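Local coordinates for Glyco_hydro_cc domain-containing protein (Trichoderma gamsii, PDB 6UBD) that probably binds beta-1,3-glucan oligosaccharides through a glycoside hydrolase family 128 catalytic-core fold, at residues A[28-41]-A[231-244]. Numbering follows the deposited sequence.
Sequences LTPNGRKAGSAGDT and FEANEHVLAYAYTD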
loop_
_atom_site.group_PDB
_atom_site.type_symbol
_atom_site.label_atom_id
_atom_site.label_comp_id
_atom_site.label_asym_id
_atom_site.label_seq_id
_atom_site.Cartn_x
_atom_site.Cartn_y
_atom_site.Cartn_z
ATOM N N LEU A 28 -12.839 0.847 8.028
ATOM C CA LEU A 28 -11.918 0.595 6.878
ATOM C C LEU A 28 -11.130 1.853 6.517
ATOM O O LEU A 28 -10.143 1.692 5.772
ATOM C CB LEU A 28 -12.622 -0.145 5.737
ATOM C CG LEU A 28 -13.059 -1.577 6.047
ATOM C CD1 LEU A 28 -13.675 -2.261 4.821
ATOM C CD2 LEU A 28 -11.925 -2.452 6.595
ATOM N N THR A 29 -11.447 3.021 7.050
ATOM C CA THR A 29 -10.492 4.152 7.125
ATOM C C THR A 29 -9.820 4.126 8.491
ATOM O O THR A 29 -10.542 4.183 9.504
ATOM C CB THR A 29 -11.159 5.510 6.906
ATOM O OG1 THR A 29 -11.561 5.572 5.543
ATOM C CG2 THR A 29 -10.264 6.699 7.203
ATOM N N PRO A 30 -8.468 4.007 8.621
ATOM C CA PRO A 30 -7.854 3.998 9.949
ATOM C C PRO A 30 -8.077 5.335 10.658
ATOM O O PRO A 30 -7.752 6.429 10.148
ATOM C CB PRO A 30 -6.363 3.755 9.676
ATOM C CG PRO A 30 -6.372 3.054 8.344
ATOM C CD PRO A 30 -7.469 3.767 7.580
ATOM N N ASN A 31 -8.536 5.240 11.910
ATOM C CA ASN A 31 -8.691 6.355 12.871
ATOM C C ASN A 31 -9.049 7.702 12.193
ATOM O O ASN A 31 -8.358 8.719 12.434
ATOM C CB ASN A 31 -7.395 6.500 13.673
ATOM C CG ASN A 31 -7.574 7.424 14.855
ATOM O OD1 ASN A 31 -8.682 7.530 15.399
ATOM N ND2 ASN A 31 -6.490 8.048 15.261
ATOM N N GLY A 32 -10.094 7.734 11.375
ATOM C CA GLY A 32 -10.667 8.983 10.851
ATOM C C GLY A 32 -9.867 9.696 9.776
ATOM O O GLY A 32 -10.278 10.837 9.426
ATOM N N ARG A 33 -8.784 9.133 9.234
ATOM C CA ARG A 33 -8.005 9.839 8.177
ATOM C C ARG A 33 -7.606 8.831 7.113
ATOM O O ARG A 33 -7.045 7.754 7.468
ATOM C CB ARG A 33 -6.710 10.515 8.712
ATOM C CG ARG A 33 -6.865 11.361 9.962
ATOM C CD ARG A 33 -5.542 11.827 10.530
ATOM N NE ARG A 33 -5.821 12.548 11.754
ATOM C CZ ARG A 33 -4.895 13.223 12.406
ATOM N NH1 ARG A 33 -3.649 13.167 11.985
ATOM N NH2 ARG A 33 -5.172 14.007 13.443
ATOM N N LYS A 34 -7.734 9.177 5.844
ATOM C CA LYS A 34 -7.240 8.362 4.727
ATOM C C LYS A 34 -5.714 8.326 4.705
ATOM O O LYS A 34 -5.153 7.341 4.217
ATOM C CB LYS A 34 -7.854 8.764 3.392
ATOM C CG LYS A 34 -9.371 8.715 3.275
ATOM C CD LYS A 34 -9.887 9.036 1.938
ATOM C CE LYS A 34 -11.379 9.269 1.905
ATOM N NZ LYS A 34 -11.946 9.252 0.517
ATOM N N ALA A 35 -5.029 9.440 5.058
ATOM C CA ALA A 35 -3.593 9.586 4.702
ATOM C C ALA A 35 -2.661 8.667 5.516
ATOM O O ALA A 35 -2.697 8.689 6.757
ATOM C CB ALA A 35 -3.160 11.033 4.845
ATOM N N GLY A 36 -1.741 8.037 4.784
ATOM C CA GLY A 36 -0.696 7.206 5.392
ATOM C C GLY A 36 0.643 7.279 4.669
ATOM O O GLY A 36 0.800 8.113 3.736
ATOM N N SER A 37 1.633 6.500 5.086
ATOM C CA SER A 37 2.980 6.398 4.506
ATOM C C SER A 37 3.280 4.928 4.185
ATOM O O SER A 37 2.943 4.042 5.006
ATOM C CB SER A 37 3.967 6.960 5.509
ATOM O OG SER A 37 5.276 6.952 5.018
ATOM N N ALA A 38 3.907 4.680 3.061
ATOM C CA ALA A 38 4.507 3.418 2.619
ATOM C C ALA A 38 6.004 3.499 2.752
ATOM O O ALA A 38 6.641 4.213 1.924
ATOM C CB ALA A 38 4.074 3.005 1.263
ATOM N N GLY A 39 6.583 2.987 3.847
ATOM C CA GLY A 39 7.970 3.259 4.284
ATOM C C GLY A 39 8.010 4.326 5.403
ATOM O O GLY A 39 6.933 4.798 5.821
ATOM N N ASP A 40 9.209 4.600 5.906
ATOM C CA ASP A 40 9.344 5.452 7.095
ATOM C C ASP A 40 10.373 6.582 6.922
ATOM O O ASP A 40 10.623 7.273 7.891
ATOM C CB ASP A 40 9.555 4.620 8.371
ATOM C CG ASP A 40 10.749 3.673 8.241
ATOM O OD1 ASP A 40 11.756 4.070 7.579
ATOM O OD2 ASP A 40 10.630 2.505 8.756
ATOM N N THR A 41 10.958 6.771 5.748
ATOM C CA THR A 41 12.012 7.832 5.669
ATOM C C THR A 41 11.490 9.255 5.999
ATOM O O THR A 41 12.261 9.998 6.624
ATOM C CB THR A 41 12.696 7.848 4.303
ATOM O OG1 THR A 41 11.774 8.160 3.241
ATOM C CG2 THR A 41 13.433 6.556 4.035
ATOM N N PHE A 231 -8.275 11.507 -4.192
ATOM C CA PHE A 231 -8.486 10.400 -3.198
ATOM C C PHE A 231 -9.437 10.867 -2.092
ATOM O O PHE A 231 -10.319 10.097 -1.679
ATOM C CB PHE A 231 -7.137 9.984 -2.579
ATOM C CG PHE A 231 -6.169 9.247 -3.489
ATOM C CD1 PHE A 231 -6.564 8.514 -4.599
ATOM C CD2 PHE A 231 -4.807 9.259 -3.200
ATOM C CE1 PHE A 231 -5.639 7.827 -5.385
ATOM C CE2 PHE A 231 -3.890 8.532 -3.960
ATOM C CZ PHE A 231 -4.334 7.766 -5.033
ATOM N N GLU A 232 -9.240 12.070 -1.514
ATOM C CA GLU A 232 -10.095 12.541 -0.375
ATOM C C GLU A 232 -11.578 12.648 -0.806
ATOM O O GLU A 232 -12.473 12.281 -0.024
ATOM C CB GLU A 232 -9.534 13.824 0.253
ATOM C CG GLU A 232 -8.224 13.625 1.014
ATOM C CD GLU A 232 -8.376 12.920 2.360
ATOM O OE1 GLU A 232 -9.541 12.713 2.837
ATOM O OE2 GLU A 232 -7.270 12.545 2.935
ATOM N N ALA A 233 -11.847 13.064 -2.045
ATOM C CA ALA A 233 -13.225 13.213 -2.546
ATOM C C ALA A 233 -13.839 11.859 -2.973
ATOM O O ALA A 233 -15.054 11.806 -2.993
ATOM C CB ALA A 233 -13.212 14.223 -3.667
ATOM N N ASN A 234 -13.034 10.857 -3.295
ATOM C CA ASN A 234 -13.578 9.616 -3.881
ATOM C C ASN A 234 -14.169 8.720 -2.751
ATOM O O ASN A 234 -13.430 8.312 -1.800
ATOM C CB ASN A 234 -12.509 8.855 -4.666
ATOM C CG ASN A 234 -13.104 7.650 -5.367
ATOM O OD1 ASN A 234 -13.350 6.613 -4.759
ATOM N ND2 ASN A 234 -13.308 7.790 -6.667
ATOM N N GLU A 235 -15.441 8.335 -2.868
ATOM C CA GLU A 235 -16.127 7.587 -1.784
ATOM C C GLU A 235 -15.533 6.173 -1.601
ATOM O O GLU A 235 -15.718 5.648 -0.520
ATOM C CB GLU A 235 -17.645 7.482 -2.054
ATOM C CG GLU A 235 -18.028 6.738 -3.316
ATOM C CD GLU A 235 -19.528 6.688 -3.606
ATOM O OE1 GLU A 235 -20.258 6.211 -2.730
ATOM O OE2 GLU A 235 -19.910 6.953 -4.733
ATOM N N HIS A 236 -14.939 5.611 -2.644
ATOM C CA HIS A 236 -14.437 4.217 -2.613
ATOM C C HIS A 236 -12.998 4.118 -2.135
ATOM O O HIS A 236 -12.591 3.008 -1.742
ATOM C CB HIS A 236 -14.581 3.513 -3.982
ATOM C CG HIS A 236 -15.955 3.505 -4.519
ATOM N ND1 HIS A 236 -17.039 2.971 -3.830
ATOM C CD2 HIS A 236 -16.439 3.862 -5.734
ATOM C CE1 HIS A 236 -18.122 3.079 -4.567
ATOM N NE2 HIS A 236 -17.772 3.574 -5.742
ATOM N N VAL A 237 -12.227 5.194 -2.084
ATOM C CA VAL A 237 -10.850 5.186 -1.575
ATOM C C VAL A 237 -10.893 5.470 -0.081
ATOM O O VAL A 237 -11.222 6.583 0.318
ATOM C CB VAL A 237 -9.951 6.184 -2.316
ATOM C CG1 VAL A 237 -8.551 6.205 -1.709
ATOM C CG2 VAL A 237 -9.857 5.802 -3.816
ATOM N N LEU A 238 -10.538 4.488 0.752
ATOM C CA LEU A 238 -10.623 4.666 2.234
ATOM C C LEU A 238 -9.234 4.881 2.867
ATOM O O LEU A 238 -9.211 5.228 4.056
ATOM C CB LEU A 238 -11.392 3.504 2.870
ATOM C CG LEU A 238 -12.894 3.482 2.546
ATOM C CD1 LEU A 238 -13.586 2.479 3.387
ATOM C CD2 LEU A 238 -13.593 4.867 2.633
ATOM N N ALA A 239 -8.135 4.716 2.130
ATOM C CA ALA A 239 -6.760 4.938 2.643
ATOM C C ALA A 239 -5.838 5.069 1.458
ATOM O O ALA A 239 -6.078 4.458 0.392
ATOM C CB ALA A 239 -6.333 3.785 3.544
ATOM N N TYR A 240 -4.756 5.852 1.628
ATOM C CA TYR A 240 -3.715 5.987 0.593
ATOM C C TYR A 240 -2.345 6.160 1.255
ATOM O O TYR A 240 -2.278 6.686 2.384
ATOM C CB TYR A 240 -4.025 7.112 -0.403
ATOM C CG TYR A 240 -4.257 8.476 0.196
ATOM C CD1 TYR A 240 -3.170 9.307 0.565
ATOM C CD2 TYR A 240 -5.544 8.942 0.413
ATOM C CE1 TYR A 240 -3.384 10.572 1.148
ATOM C CE2 TYR A 240 -5.766 10.222 0.965
ATOM C CZ TYR A 240 -4.675 11.023 1.343
ATOM O OH TYR A 240 -4.870 12.292 1.931
ATOM N N ALA A 241 -1.276 5.860 0.557
ATOM C CA ALA A 241 0.076 5.894 1.134
ATOM C C ALA A 241 1.146 6.208 0.068
ATOM O O ALA A 241 1.343 5.481 -0.905
ATOM C CB ALA A 241 0.404 4.591 1.826
ATOM N N TYR A 242 1.868 7.337 0.275
ATOM C CA TYR A 242 3.040 7.767 -0.548
ATOM C C TYR A 242 4.213 6.787 -0.313
ATOM O O TYR A 242 4.561 6.640 0.854
ATOM C CB TYR A 242 3.382 9.213 -0.117
ATOM C CG TYR A 242 4.427 9.975 -0.908
ATOM C CD1 TYR A 242 5.719 9.494 -1.046
ATOM C CD2 TYR A 242 4.115 11.201 -1.500
ATOM C CE1 TYR A 242 6.675 10.206 -1.764
ATOM C CE2 TYR A 242 5.066 11.952 -2.172
ATOM C CZ TYR A 242 6.353 11.473 -2.292
ATOM O OH TYR A 242 7.259 12.254 -3.021
ATOM N N THR A 243 4.780 6.198 -1.365
ATOM C CA THR A 243 5.902 5.245 -1.219
ATOM C C THR A 243 7.262 5.939 -1.277
ATOM O O THR A 243 7.480 6.848 -2.120
ATOM C CB THR A 243 5.772 4.114 -2.237
ATOM O OG1 THR A 243 6.824 3.183 -1.877
ATOM C CG2 THR A 243 5.909 4.500 -3.687
ATOM N N ASP A 244 8.223 5.455 -0.527
ATOM C CA ASP A 244 9.629 5.853 -0.621
ATOM C C ASP A 244 10.500 4.707 -1.174
ATOM O O ASP A 244 11.731 4.735 -1.007
ATOM C CB ASP A 244 10.135 6.380 0.699
ATOM C CG ASP A 244 10.205 5.372 1.834
ATOM O OD1 ASP A 244 9.997 4.176 1.608
ATOM O OD2 ASP A 244 10.463 5.830 2.958
HETATM O O HOH W 1 -9.669 11.528 5.302
HETATM O O HOH W 2 -6.417 12.145 5.529
HETATM O O HOH W 3 11.354 3.273 4.305
#
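Lys34, just before strand 35-38, reaches across to the turn between helix 217-233 and strand 237-243. Strands 35-38 and 237-243, the first and last in the chain, pair in parallel and close the barrel, consistent with the (beta/alpha)8 fold of this glycoside hydrolase family. The lysine chain is extended beyond CG, and its NZ is gripped by three backbone carbonyls. Val237 O lies 2.8 Å from Lys34 NZ and is met almost head-on, at a C=O...N angle of 165°. Phe231 O and Glu232 O take the other two bonds, the latter with NZ above its carbonyl plane. A methionine in place of Lys34 would probably leave these carbonyls without their shared donor and the turn less firmly tied to the segment leading into strand 35-38.

Lys34 CB packs 3.5 Å from Tyr240 CE2, while Ala35 CA makes a CH-pi contact over a ring face. CG of Tyr240 sits between its backbone N and carbonyl carbon (chi1 56°), which lays the ring alongside Lys34 CB and over Ala35 CA. Tyr240 OH donates to Glu232 OE2 at 2.6 Å, fixing the ring's far end. Two waters link the Glu232 carboxylate to the backbone N atoms of Lys34 and Ala35. Helix 263-273 touches Tyr240 through Tyr268 and Ile272.

At the strands' C-terminal end, Asp244 OD2 accepts from both Thr41 N and Thr41 OG1, the hydroxyl lying 2.7 Å from OD2 on its anti side.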